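Local coordinates for monomethylamine corrinoid protein 1 (Methanosarcina barkeri, PDB 3EZX), which carries methyl groups on a bound corrinoid between the methyltransferases MtmB and MtbA during methanogenesis from methylamine, at residues V135-V147 with L165-K179. Residues are numbered along the deposited sequence; the frame is centred on the assembly and turned at random.
Sequences VVEEAAKHKGEKV and LMDRLNEEKLRDSVK
V136 meets L169 and L165 with a single methyl, CG2, which lies 3.5 Å from L169 CD2 and 3.9 Å from L165 CD1. L174 follows in the turn after helix 165-171 and splits its two methyls: CD2 rests on the end of helix 135-141, 3.8 Å from A139 CB, while CD1 lies under the aliphatic stem of K143. With CG anti to the backbone N (chi1 -173°) and the chain extended beyond it, K143 lays its methylenes across that methyl. Where the strands begin, V147 CB faces V178 CG1 at 3.7 Å, and K179 N donates to V147 O over 3.1 Å in a nearly straight bond (167°). Just before that bond, waters join the carbonyls of E145 and S177. K179 runs its methylenes past V147 O and ends in a salt bridge with the C-terminal carboxylate of M215; an alanine here would probably leave that carboxylate without its mate. L169 O, accepting from both L174 N and R175 N, ties the turn to the helix. Helices 135-141 and 165-171, crossing at -41°, pack on one face of the parallel Rossmann-type sheet, with V135 and L165 on F98 and L169 on L149 and C180, while strands 147-152 and 179-183 start side by side.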
loop_
_atom_site.group_PDB
_atom_site.type_symbol
_atom_site.label_atom_id
_atom_site.label_comp_id
_atom_site.label_asym_id
_atom_site.label_seq_id
_atom_site.Cartn_x
_atom_site.Cartn_y
_atom_site.Cartn_z
ATOM N N VAL A 135 -4.230 -0.583 17.058
ATOM C CA VAL A 135 -2.990 -1.070 16.467
ATOM C C VAL A 135 -2.098 -1.451 17.640
ATOM O O VAL A 135 -1.402 -2.467 17.607
ATOM C CB VAL A 135 -2.282 0.019 15.614
ATOM C CG1 VAL A 135 -0.961 -0.513 15.081
ATOM C CG2 VAL A 135 -3.168 0.437 14.452
ATOM N N VAL A 136 -2.139 -0.626 18.683
ATOM C CA VAL A 136 -1.362 -0.867 19.891
ATOM C C VAL A 136 -1.882 -2.125 20.578
ATOM O O VAL A 136 -1.106 -2.925 21.091
ATOM C CB VAL A 136 -1.464 0.312 20.880
ATOM C CG1 VAL A 136 -0.719 -0.018 22.161
ATOM C CG2 VAL A 136 -0.886 1.561 20.255
ATOM N N GLU A 137 -3.200 -2.296 20.589
ATOM C CA GLU A 137 -3.795 -3.469 21.212
ATOM C C GLU A 137 -3.392 -4.723 20.453
ATOM O O GLU A 137 -3.148 -5.772 21.052
ATOM C CB GLU A 137 -5.323 -3.344 21.255
ATOM C CG GLU A 137 -5.835 -2.577 22.466
ATOM C CD GLU A 137 -7.346 -2.410 22.475
ATOM O OE1 GLU A 137 -8.059 -3.387 22.157
ATOM O OE2 GLU A 137 -7.819 -1.304 22.813
ATOM N N GLU A 138 -3.312 -4.605 19.132
ATOM C CA GLU A 138 -2.939 -5.733 18.289
ATOM C C GLU A 138 -1.478 -6.092 18.537
ATOM O O GLU A 138 -1.123 -7.270 18.613
ATOM C CB GLU A 138 -3.142 -5.374 16.817
ATOM C CG GLU A 138 -3.157 -6.567 15.873
ATOM C CD GLU A 138 -4.277 -7.542 16.192
ATOM O OE1 GLU A 138 -5.361 -7.082 16.606
ATOM O OE2 GLU A 138 -4.079 -8.765 16.018
ATOM N N ALA A 139 -0.638 -5.069 18.670
ATOM C CA ALA A 139 0.787 -5.273 18.911
ATOM C C ALA A 139 1.032 -5.913 20.275
ATOM O O ALA A 139 1.963 -6.701 20.441
ATOM C CB ALA A 139 1.529 -3.946 18.815
ATOM N N ALA A 140 0.192 -5.565 21.246
ATOM C CA ALA A 140 0.304 -6.097 22.600
ATOM C C ALA A 140 0.032 -7.596 22.628
ATOM O O ALA A 140 0.750 -8.351 23.280
ATOM C CB ALA A 140 -0.670 -5.371 23.528
ATOM N N LYS A 141 -1.010 -8.023 21.920
ATOM C CA LYS A 141 -1.378 -9.435 21.861
ATOM C C LYS A 141 -0.227 -10.258 21.300
ATOM O O LYS A 141 -0.137 -11.460 21.545
ATOM C CB LYS A 141 -2.608 -9.634 20.964
ATOM C CG LYS A 141 -3.834 -8.818 21.353
ATOM C CD LYS A 141 -4.938 -8.957 20.311
ATOM C CE LYS A 141 -6.087 -7.994 20.575
ATOM N NZ LYS A 141 -7.097 -8.006 19.477
ATOM N N HIS A 142 0.650 -9.606 20.542
ATOM C CA HIS A 142 1.786 -10.285 19.929
ATOM C C HIS A 142 3.126 -9.821 20.494
ATOM O O HIS A 142 4.155 -9.903 19.823
ATOM C CB HIS A 142 1.758 -10.064 18.412
ATOM C CG HIS A 142 0.591 -10.709 17.730
ATOM N ND1 HIS A 142 0.480 -12.073 17.579
ATOM C CD2 HIS A 142 -0.522 -10.177 17.172
ATOM C CE1 HIS A 142 -0.652 -12.355 16.958
ATOM N NE2 HIS A 142 -1.278 -11.222 16.700
ATOM N N LYS A 143 3.116 -9.339 21.730
ATOM C CA LYS A 143 4.340 -8.865 22.359
ATOM C C LYS A 143 5.344 -9.996 22.535
ATOM O O LYS A 143 4.991 -11.093 22.973
ATOM C CB LYS A 143 4.031 -8.242 23.723
ATOM C CG LYS A 143 5.228 -7.571 24.388
ATOM C CD LYS A 143 4.820 -6.922 25.703
ATOM C CE LYS A 143 5.933 -6.056 26.270
ATOM N NZ LYS A 143 5.511 -5.365 27.520
ATOM N N GLY A 144 6.596 -9.719 22.184
ATOM C CA GLY A 144 7.639 -10.716 22.328
ATOM C C GLY A 144 8.008 -11.461 21.063
ATOM O O GLY A 144 9.119 -11.979 20.950
ATOM N N GLU A 145 7.087 -11.524 20.108
ATOM C CA GLU A 145 7.369 -12.227 18.867
ATOM C C GLU A 145 7.860 -11.295 17.763
ATOM O O GLU A 145 8.034 -10.099 17.980
ATOM C CB GLU A 145 6.136 -13.016 18.409
ATOM C CG GLU A 145 4.860 -12.213 18.284
ATOM C CD GLU A 145 3.631 -13.101 18.162
ATOM O OE1 GLU A 145 3.301 -13.802 19.141
ATOM O OE2 GLU A 145 2.998 -13.101 17.087
ATOM N N LYS A 146 8.105 -11.858 16.585
ATOM C CA LYS A 146 8.591 -11.083 15.452
ATOM C C LYS A 146 7.430 -10.280 14.877
ATOM O O LYS A 146 6.573 -10.832 14.184
ATOM C CB LYS A 146 9.153 -12.025 14.391
ATOM C CG LYS A 146 10.289 -11.439 13.575
ATOM C CD LYS A 146 11.506 -11.166 14.445
ATOM C CE LYS A 146 12.702 -10.752 13.601
ATOM N NZ LYS A 146 13.904 -10.468 14.433
ATOM N N VAL A 147 7.398 -8.980 15.154
ATOM C CA VAL A 147 6.298 -8.145 14.674
ATOM C C VAL A 147 6.716 -6.884 13.925
ATOM O O VAL A 147 7.611 -6.156 14.355
ATOM C CB VAL A 147 5.376 -7.741 15.852
ATOM C CG1 VAL A 147 4.297 -6.781 15.383
ATOM C CG2 VAL A 147 4.731 -8.985 16.456
ATOM N N LEU A 165 0.774 7.444 17.365
ATOM C CA LEU A 165 0.919 5.997 17.431
ATOM C C LEU A 165 2.275 5.641 18.039
ATOM O O LEU A 165 2.345 4.933 19.048
ATOM C CB LEU A 165 0.778 5.392 16.031
ATOM C CG LEU A 165 0.950 3.882 15.832
ATOM C CD1 LEU A 165 0.116 3.100 16.842
ATOM C CD2 LEU A 165 0.542 3.527 14.405
ATOM N N MET A 166 3.351 6.135 17.434
ATOM C CA MET A 166 4.686 5.859 17.947
ATOM C C MET A 166 4.789 6.273 19.411
ATOM O O MET A 166 5.358 5.547 20.228
ATOM C CB MET A 166 5.749 6.590 17.119
ATOM C CG MET A 166 5.950 6.001 15.738
ATOM S SD MET A 166 6.201 4.212 15.797
ATOM C CE MET A 166 7.969 4.095 15.630
ATOM N N ASP A 167 4.229 7.432 19.745
ATOM C CA ASP A 167 4.273 7.899 21.123
ATOM C C ASP A 167 3.513 6.961 22.059
ATOM O O ASP A 167 3.919 6.761 23.204
ATOM C CB ASP A 167 3.697 9.315 21.242
ATOM C CG ASP A 167 4.520 10.348 20.494
ATOM O OD1 ASP A 167 5.767 10.246 20.509
ATOM O OD2 ASP A 167 3.921 11.273 19.904
ATOM N N ARG A 168 2.416 6.383 21.577
ATOM C CA ARG A 168 1.618 5.479 22.399
ATOM C C ARG A 168 2.273 4.117 22.558
ATOM O O ARG A 168 2.017 3.415 23.534
ATOM C CB ARG A 168 0.210 5.305 21.815
ATOM C CG ARG A 168 -0.593 6.595 21.712
ATOM C CD ARG A 168 -0.537 7.400 23.007
ATOM N NE ARG A 168 -0.068 8.768 22.775
ATOM C CZ ARG A 168 0.198 9.648 23.739
ATOM N NH1 ARG A 168 0.044 9.310 25.013
ATOM N NH2 ARG A 168 0.619 10.868 23.426
ATOM N N LEU A 169 3.114 3.740 21.603
ATOM C CA LEU A 169 3.795 2.454 21.680
ATOM C C LEU A 169 4.847 2.509 22.778
ATOM O O LEU A 169 5.158 1.494 23.403
ATOM C CB LEU A 169 4.459 2.106 20.344
ATOM C CG LEU A 169 3.555 1.874 19.132
ATOM C CD1 LEU A 169 4.401 1.399 17.960
ATOM C CD2 LEU A 169 2.490 0.837 19.466
ATOM N N ASN A 170 5.392 3.701 23.005
ATOM C CA ASN A 170 6.407 3.902 24.032
ATOM C C ASN A 170 5.769 4.016 25.412
ATOM O O ASN A 170 6.252 3.422 26.374
ATOM C CB ASN A 170 7.229 5.151 23.710
ATOM C CG ASN A 170 8.206 4.920 22.573
ATOM O OD1 ASN A 170 7.918 4.171 21.642
ATOM N ND2 ASN A 170 9.361 5.570 22.637
ATOM N N GLU A 171 4.679 4.773 25.502
ATOM C CA GLU A 171 3.964 4.939 26.764
ATOM C C GLU A 171 3.586 3.564 27.298
ATOM O O GLU A 171 3.396 3.380 28.500
ATOM C CB GLU A 171 2.688 5.754 26.551
ATOM C CG GLU A 171 1.791 5.813 27.778
ATOM C CD GLU A 171 0.385 6.280 27.458
ATOM O OE1 GLU A 171 0.223 7.428 26.990
ATOM O OE2 GLU A 171 -0.561 5.493 27.675
ATOM N N GLU A 172 3.469 2.604 26.387
ATOM C CA GLU A 172 3.110 1.242 26.746
ATOM C C GLU A 172 4.332 0.348 26.649
ATOM O O GLU A 172 4.211 -0.874 26.558
ATOM C CB GLU A 172 2.010 0.726 25.819
ATOM C CG GLU A 172 0.708 1.504 25.921
ATOM C CD GLU A 172 0.044 1.352 27.277
ATOM O OE1 GLU A 172 -0.338 0.214 27.624
ATOM O OE2 GLU A 172 -0.096 2.369 27.992
ATOM N N LYS A 173 5.505 0.972 26.669
ATOM C CA LYS A 173 6.775 0.257 26.591
ATOM C C LYS A 173 6.600 -1.021 25.779
ATOM O O LYS A 173 6.783 -2.129 26.282
ATOM C CB LYS A 173 7.274 -0.062 28.006
ATOM C CG LYS A 173 7.344 1.167 28.913
ATOM C CD LYS A 173 8.001 0.865 30.252
ATOM C CE LYS A 173 8.094 2.123 31.111
ATOM N NZ LYS A 173 8.865 1.899 32.368
ATOM N N LEU A 174 6.237 -0.843 24.513
ATOM C CA LEU A 174 5.997 -1.951 23.596
ATOM C C LEU A 174 6.855 -1.765 22.342
ATOM O O LEU A 174 7.106 -2.709 21.587
ATOM C CB LEU A 174 4.514 -1.963 23.221
ATOM C CG LEU A 174 3.869 -3.266 22.759
ATOM C CD1 LEU A 174 3.985 -4.304 23.855
ATOM C CD2 LEU A 174 2.405 -3.016 22.426
ATOM N N ARG A 175 7.302 -0.529 22.147
ATOM C CA ARG A 175 8.123 -0.125 21.009
ATOM C C ARG A 175 9.266 -1.059 20.617
ATOM O O ARG A 175 9.147 -1.850 19.686
ATOM C CB ARG A 175 8.698 1.269 21.270
ATOM C CG ARG A 175 9.598 1.794 20.165
ATOM C CD ARG A 175 8.816 2.049 18.891
ATOM N NE ARG A 175 9.674 2.556 17.826
ATOM C CZ ARG A 175 10.514 1.809 17.117
ATOM N NH1 ARG A 175 10.616 0.506 17.345
ATOM N NH2 ARG A 175 11.261 2.376 16.182
ATOM N N ASP A 176 10.376 -0.942 21.335
ATOM C CA ASP A 176 11.580 -1.723 21.073
ATOM C C ASP A 176 11.395 -3.203 20.740
ATOM O O ASP A 176 12.314 -3.841 20.226
ATOM C CB ASP A 176 12.541 -1.566 22.253
ATOM C CG ASP A 176 12.782 -0.107 22.610
ATOM O OD1 ASP A 176 13.080 0.692 21.694
ATOM O OD2 ASP A 176 12.674 0.241 23.804
ATOM N N SER A 177 10.219 -3.754 21.020
ATOM C CA SER A 177 9.962 -5.161 20.720
ATOM C C SER A 177 9.388 -5.347 19.312
ATOM O O SER A 177 9.275 -6.475 18.829
ATOM C CB SER A 177 9.009 -5.771 21.757
ATOM O OG SER A 177 7.726 -5.171 21.708
ATOM N N VAL A 178 9.027 -4.244 18.657
ATOM C CA VAL A 178 8.478 -4.299 17.304
ATOM C C VAL A 178 9.122 -3.280 16.360
ATOM O O VAL A 178 9.564 -2.212 16.785
ATOM C CB VAL A 178 6.948 -4.046 17.292
ATOM C CG1 VAL A 178 6.251 -5.030 18.215
ATOM C CG2 VAL A 178 6.649 -2.607 17.699
ATOM N N LYS A 179 9.164 -3.622 15.077
ATOM C CA LYS A 179 9.732 -2.749 14.053
ATOM C C LYS A 179 8.577 -1.995 13.382
ATOM O O LYS A 179 7.523 -2.578 13.122
ATOM C CB LYS A 179 10.503 -3.605 13.042
ATOM C CG LYS A 179 9.706 -4.807 12.569
ATOM C CD LYS A 179 10.576 -5.981 12.139
ATOM C CE LYS A 179 9.684 -7.164 11.769
ATOM N NZ LYS A 179 10.412 -8.405 11.425
HETATM O O HOH W 1 6.893 -8.197 19.182
HETATM O O HOH W 2 10.644 -9.047 18.921
HETATM O O HOH W 3 9.890 -7.316 16.227
#